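Long-range contacts in naphthalene dioxygenase large subunit (Rhodococcus sp., PDB 2B1X), which serves as the large, iron-bearing subunit of a Rieske-type dioxygenase, pairing a domain that holds an Fe2/S2 cluster with a catalytic domain that holds an Fe(III) ion: residues I41-A45 / G157-P161; L181-D185 / E275-L280. One frame throughout, in Å; residues are numbered along the deposited sequence.

Contact 1 (I41-A45 / G157-P161); sequences IFGHA and GSLDP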
loop_
_atom_site.group_PDB
_atom_site.type_symbol
_atom_site.label_atom_id
_atom_site.label_comp_id
_atom_site.label_asym_id
_atom_site.label_seq_id
_atom_site.Cartn_x
_atom_site.Cartn_y
_atom_site.Cartn_z
ATOM N N ILE A 41 -19.126 15.443 -12.362
ATOM C CA ILE A 41 -18.832 16.666 -11.603
ATOM C C ILE A 41 -17.532 17.320 -12.053
ATOM O O ILE A 41 -17.566 18.427 -12.532
ATOM C CB ILE A 41 -18.840 16.435 -10.054
ATOM C CG1 ILE A 41 -20.265 16.596 -9.504
ATOM C CG2 ILE A 41 -17.989 17.442 -9.363
ATOM C CD1 ILE A 41 -21.139 15.429 -9.722
ATOM N N PHE A 42 -16.408 16.606 -11.939
ATOM C CA PHE A 42 -15.092 17.217 -12.132
ATOM C C PHE A 42 -14.736 17.468 -13.587
ATOM O O PHE A 42 -13.872 18.303 -13.885
ATOM C CB PHE A 42 -13.997 16.477 -11.330
ATOM C CG PHE A 42 -14.177 16.608 -9.832
ATOM C CD1 PHE A 42 -14.683 15.533 -9.075
ATOM C CD2 PHE A 42 -13.915 17.810 -9.186
ATOM C CE1 PHE A 42 -14.904 15.656 -7.737
ATOM C CE2 PHE A 42 -14.120 17.953 -7.812
ATOM C CZ PHE A 42 -14.615 16.886 -7.075
ATOM N N GLY A 43 -15.428 16.780 -14.492
ATOM C CA GLY A 43 -15.304 17.075 -15.902
ATOM C C GLY A 43 -16.196 18.202 -16.408
ATOM O O GLY A 43 -16.083 18.596 -17.572
ATOM N N HIS A 44 -17.052 18.760 -15.544
ATOM C CA HIS A 44 -17.937 19.831 -15.988
ATOM C C HIS A 44 -17.858 21.106 -15.152
ATOM O O HIS A 44 -17.860 22.192 -15.693
ATOM C CB HIS A 44 -19.369 19.316 -16.071
ATOM C CG HIS A 44 -19.584 18.376 -17.211
ATOM N ND1 HIS A 44 -19.343 17.017 -17.119
ATOM C CD2 HIS A 44 -19.974 18.604 -18.486
ATOM C CE1 HIS A 44 -19.587 16.450 -18.288
ATOM N NE2 HIS A 44 -19.985 17.391 -19.131
ATOM N N ALA A 45 -17.754 20.962 -13.837
ATOM C CA ALA A 45 -17.813 22.083 -12.921
ATOM C C ALA A 45 -16.570 22.942 -13.003
ATOM O O ALA A 45 -15.559 22.526 -13.563
ATOM C CB ALA A 45 -17.995 21.572 -11.494
ATOM N N GLY A 157 -10.690 26.541 -13.282
ATOM C CA GLY A 157 -10.737 25.893 -14.573
ATOM C C GLY A 157 -11.863 24.903 -14.686
ATOM O O GLY A 157 -12.367 24.345 -13.678
ATOM N N SER A 158 -12.298 24.701 -15.913
ATOM C CA SER A 158 -13.299 23.684 -16.193
ATOM C C SER A 158 -12.820 22.860 -17.382
ATOM O O SER A 158 -12.221 23.389 -18.332
ATOM C CB SER A 158 -14.683 24.299 -16.463
ATOM O OG SER A 158 -15.535 23.323 -17.058
ATOM N N LEU A 159 -13.085 21.565 -17.322
ATOM C CA LEU A 159 -12.733 20.662 -18.414
ATOM C C LEU A 159 -13.712 20.726 -19.599
ATOM O O LEU A 159 -13.478 20.093 -20.648
ATOM C CB LEU A 159 -12.642 19.233 -17.860
ATOM C CG LEU A 159 -11.244 18.693 -17.548
ATOM C CD1 LEU A 159 -10.085 19.739 -17.519
ATOM C CD2 LEU A 159 -11.220 17.755 -16.345
ATOM N N ASP A 160 -14.811 21.460 -19.419
ATOM C CA ASP A 160 -15.910 21.509 -20.376
ATOM C C ASP A 160 -15.815 22.808 -21.200
ATOM O O ASP A 160 -15.924 23.918 -20.654
ATOM C CB ASP A 160 -17.239 21.406 -19.612
ATOM C CG ASP A 160 -18.470 21.487 -20.514
ATOM O OD1 ASP A 160 -18.358 21.557 -21.765
ATOM O OD2 ASP A 160 -19.607 21.451 -20.022
ATOM N N PRO A 161 -15.535 22.677 -22.493
ATOM C CA PRO A 161 -15.402 23.848 -23.361
ATOM C C PRO A 161 -16.706 24.628 -23.479
ATOM O O PRO A 161 -16.654 25.823 -23.783
ATOM C CB PRO A 161 -14.967 23.247 -24.718
ATOM C CG PRO A 161 -15.251 21.844 -24.639
ATOM C CD PRO A 161 -15.289 21.422 -23.213
HETATM O O HOH W 1 -14.328 20.755 -14.998
HETATM O O HOH W 2 -20.203 22.586 -17.330
#
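The direct polar link here is one hydrogen bond from Ser-158 OG to His-44 O, 2.9 Å long. The same hydroxyl also accepts from Asp-160 N, with 3.1 Å between Asp-160 N and Ser-158 OG, which makes an ST turn where strand 154-158 ends. A short side chain that can both donate and accept suits this spot, since it shapes its own turn while reaching the facing loop.

Two waters extend the joint. The first donates to Phe-42 O (2.7 Å) and Ala-45 O (2.6 Å) and accepts from Leu-159 N (2.8 Å), so it serves three backbone groups that do not pair directly. The second donates to His-44 O (2.9 Å) and Asp-160 OD2 (3.0 Å). Asp-160 OD2 also lies 3.3 Å from His-44 CD2, near the ring plane at its edge. Both side chains have another partner: His-44 ND1 bonds with Glu-39 O, and Asp-160 OD1 with His-162 N.

Van der Waals contact is modest: Leu-159 CB rests 3.5 Å from Gly-43 O and Leu-159 CD2 3.7 Å from Phe-42 O, so the leucine side chain lies against backbone carbonyls of the loop; it also packs on Gln-386 of a second copy of this subunit. Phe-42 instead leads its ring away, edge-to-face with Trp-203, while Ile-41 packs on helix 422-436.

Just beyond the loop, Val-47 joins Gly-157 in backbone pairing of strands 47-51 and 154-158. The contact is thus a hydrated extension at the end of that strand pair: the serine hydroxyl and two waters serve the loop's carbonyls, and Asp-160 takes part through the second water.

Contact 2 (L181-D185 / E275-L280); sequences LDRSD and ELERRL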
loop_
_atom_site.group_PDB
_atom_site.type_symbol
_atom_site.label_atom_id
_atom_site.label_comp_id
_atom_site.label_asym_id
_atom_site.label_seq_id
_atom_site.Cartn_x
_atom_site.Cartn_y
_atom_site.Cartn_z
ATOM N N LEU A 181 -13.055 38.622 -0.457
ATOM C CA LEU A 181 -11.920 38.758 -1.387
ATOM C C LEU A 181 -11.535 40.188 -1.766
ATOM O O LEU A 181 -10.395 40.431 -2.173
ATOM C CB LEU A 181 -12.175 37.982 -2.680
ATOM C CG LEU A 181 -12.567 36.499 -2.609
ATOM C CD1 LEU A 181 -12.958 36.057 -3.988
ATOM C CD2 LEU A 181 -11.448 35.610 -2.054
ATOM N N ASP A 182 -12.481 41.120 -1.664
ATOM C CA ASP A 182 -12.305 42.429 -2.279
ATOM C C ASP A 182 -12.280 43.608 -1.304
ATOM O O ASP A 182 -12.668 44.720 -1.665
ATOM C CB ASP A 182 -13.394 42.667 -3.331
ATOM C CG ASP A 182 -12.964 43.665 -4.394
ATOM O OD1 ASP A 182 -11.759 43.730 -4.717
ATOM O OD2 ASP A 182 -13.767 44.441 -4.938
ATOM N N ARG A 183 -11.813 43.362 -0.085
ATOM C CA ARG A 183 -11.793 44.393 0.945
ATOM C C ARG A 183 -10.731 45.465 0.743
ATOM O O ARG A 183 -10.921 46.566 1.180
ATOM C CB ARG A 183 -11.617 43.757 2.330
ATOM C CG ARG A 183 -12.750 42.827 2.732
ATOM C CD ARG A 183 -12.668 42.320 4.148
ATOM N NE ARG A 183 -11.604 41.346 4.370
ATOM C CZ ARG A 183 -11.794 40.110 4.826
ATOM N NH1 ARG A 183 -13.018 39.664 5.072
ATOM N NH2 ARG A 183 -10.755 39.300 5.004
ATOM N N SER A 184 -9.609 45.129 0.116
ATOM C CA SER A 184 -8.447 46.009 0.057
ATOM C C SER A 184 -8.052 46.349 -1.392
ATOM O O SER A 184 -8.351 45.586 -2.313
ATOM C CB SER A 184 -7.267 45.329 0.769
ATOM O OG SER A 184 -6.747 44.249 -0.014
ATOM N N ASP A 185 -7.387 47.493 -1.559
ATOM C CA ASP A 185 -6.920 47.987 -2.858
ATOM C C ASP A 185 -5.847 47.112 -3.482
ATOM O O ASP A 185 -5.895 46.826 -4.689
ATOM C CB ASP A 185 -6.360 49.403 -2.711
ATOM C CG ASP A 185 -7.444 50.464 -2.544
ATOM O OD1 ASP A 185 -8.626 50.226 -2.898
ATOM O OD2 ASP A 185 -7.195 51.598 -2.045
ATOM N N GLU A 275 -10.534 51.013 3.327
ATOM C CA GLU A 275 -10.611 50.585 1.934
ATOM C C GLU A 275 -11.924 49.817 1.691
ATOM O O GLU A 275 -12.626 50.081 0.712
ATOM C CB GLU A 275 -9.347 49.792 1.531
ATOM C CG GLU A 275 -8.076 50.660 1.580
ATOM C CD GLU A 275 -6.794 49.925 1.211
ATOM O OE1 GLU A 275 -6.839 48.708 0.887
ATOM O OE2 GLU A 275 -5.731 50.589 1.212
ATOM N N LEU A 276 -12.287 48.916 2.604
ATOM C CA LEU A 276 -13.478 48.092 2.408
ATOM C C LEU A 276 -14.786 48.920 2.385
ATOM O O LEU A 276 -15.706 48.650 1.614
ATOM C CB LEU A 276 -13.526 46.923 3.418
ATOM C CG LEU A 276 -14.028 47.120 4.846
ATOM C CD1 LEU A 276 -15.555 47.150 4.918
ATOM C CD2 LEU A 276 -13.489 46.000 5.748
ATOM N N GLU A 277 -14.843 49.950 3.206
ATOM C CA GLU A 277 -15.961 50.902 3.179
ATOM C C GLU A 277 -16.125 51.630 1.841
ATOM O O GLU A 277 -17.208 52.118 1.513
ATOM C CB GLU A 277 -15.813 51.921 4.302
ATOM C CG GLU A 277 -16.008 51.318 5.684
ATOM C CD GLU A 277 -15.881 52.317 6.829
ATOM O OE1 GLU A 277 -14.961 53.188 6.809
ATOM O OE2 GLU A 277 -16.708 52.218 7.772
ATOM N N ARG A 278 -15.049 51.668 1.065
ATOM C CA ARG A 278 -15.045 52.330 -0.221
ATOM C C ARG A 278 -15.136 51.306 -1.371
ATOM O O ARG A 278 -15.674 51.626 -2.437
ATOM C CB ARG A 278 -13.821 53.262 -0.266
ATOM C CG ARG A 278 -13.109 53.502 -1.575
ATOM C CD ARG A 278 -11.882 54.397 -1.396
ATOM N NE ARG A 278 -10.620 53.652 -1.506
ATOM C CZ ARG A 278 -9.597 53.765 -0.656
ATOM N NH1 ARG A 278 -9.661 54.575 0.398
ATOM N NH2 ARG A 278 -8.494 53.064 -0.867
ATOM N N ARG A 279 -14.655 50.080 -1.151
ATOM C CA ARG A 279 -14.641 49.069 -2.211
ATOM C C ARG A 279 -15.955 48.285 -2.308
ATOM O O ARG A 279 -16.366 47.899 -3.402
ATOM C CB ARG A 279 -13.458 48.119 -2.044
ATOM C CG ARG A 279 -12.097 48.762 -2.205
ATOM C CD ARG A 279 -10.965 47.763 -2.287
ATOM N NE ARG A 279 -11.102 46.865 -3.425
ATOM C CZ ARG A 279 -10.625 47.124 -4.631
ATOM N NH1 ARG A 279 -9.984 48.263 -4.849
ATOM N NH2 ARG A 279 -10.784 46.248 -5.622
ATOM N N LEU A 280 -16.614 48.052 -1.176
ATOM C CA LEU A 280 -17.826 47.225 -1.148
ATOM C C LEU A 280 -19.058 48.129 -1.135
ATOM O O LEU A 280 -18.951 49.296 -0.758
ATOM C CB LEU A 280 -17.840 46.319 0.086
ATOM C CG LEU A 280 -16.654 45.375 0.300
ATOM C CD1 LEU A 280 -16.723 44.781 1.707
ATOM C CD2 LEU A 280 -16.608 44.282 -0.769
#
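Arg-279, on the last turn of helix 270-279, holds two acidic residues of the facing loop. Its NH2 forms a salt bridge with Asp-182 OD1 at 2.8 Å, and its NH1 another with Asp-185 OD1 at 3.1 Å; both carboxylate oxygens lie at the edge of the guanidinium, where its N-H groups point. Arg-279 NE adds a hydrogen bond to Asp-182 O at 3.2 Å, so this long, branched donor spans the loop from backbone to side chains. Arg-278 joins the network through Asp-185 OD2, although those end atoms are modelled too close together for their places to be sure. One turn earlier, Glu-275 OE1 accepts from Asp-185 N at 2.8 Å.

Beneath these charges the two segments pack closely: Arg-183 CA and Leu-276 CA are 4.3 Å apart, and their CB atoms touch at 3.9 Å. Leu-280 CD2 lies 4.4 Å from Asp-182 CB, extending the aliphatic contact past the helix end.

Leu-276 and Leu-280 also rest on Phe-288 and Val-285, respectively, of helix 282-288. Arg-183 turns inward to a salt bridge with Glu-343 on strand 333-343 and a hydrogen bond with Asn-306 on strand 302-309, so the loop between helix 174-181 and strand 188-199 is held between helices and the large antiparallel sheet of the catalytic domain.

The two contacts share no helix or strand; their centres lie 31 Å apart and their nearest atoms about 13 Å. Contact 1 is the more buried: an irregular loop meets the end of a strand and the turn after it, beside a three-stranded sheet, with a second copy of the subunit within reach. Contact 2 is partly exposed, belongs to the catalytic domain, is touched by no other chain, and joins a helix end to a loop through full charges. It also buries about twice the surface, 502 against 258 Å², largely through Arg-279 and the loop residues it meets, whereas contact 1 relies on a serine hydroxyl, backbone carbonyls and water.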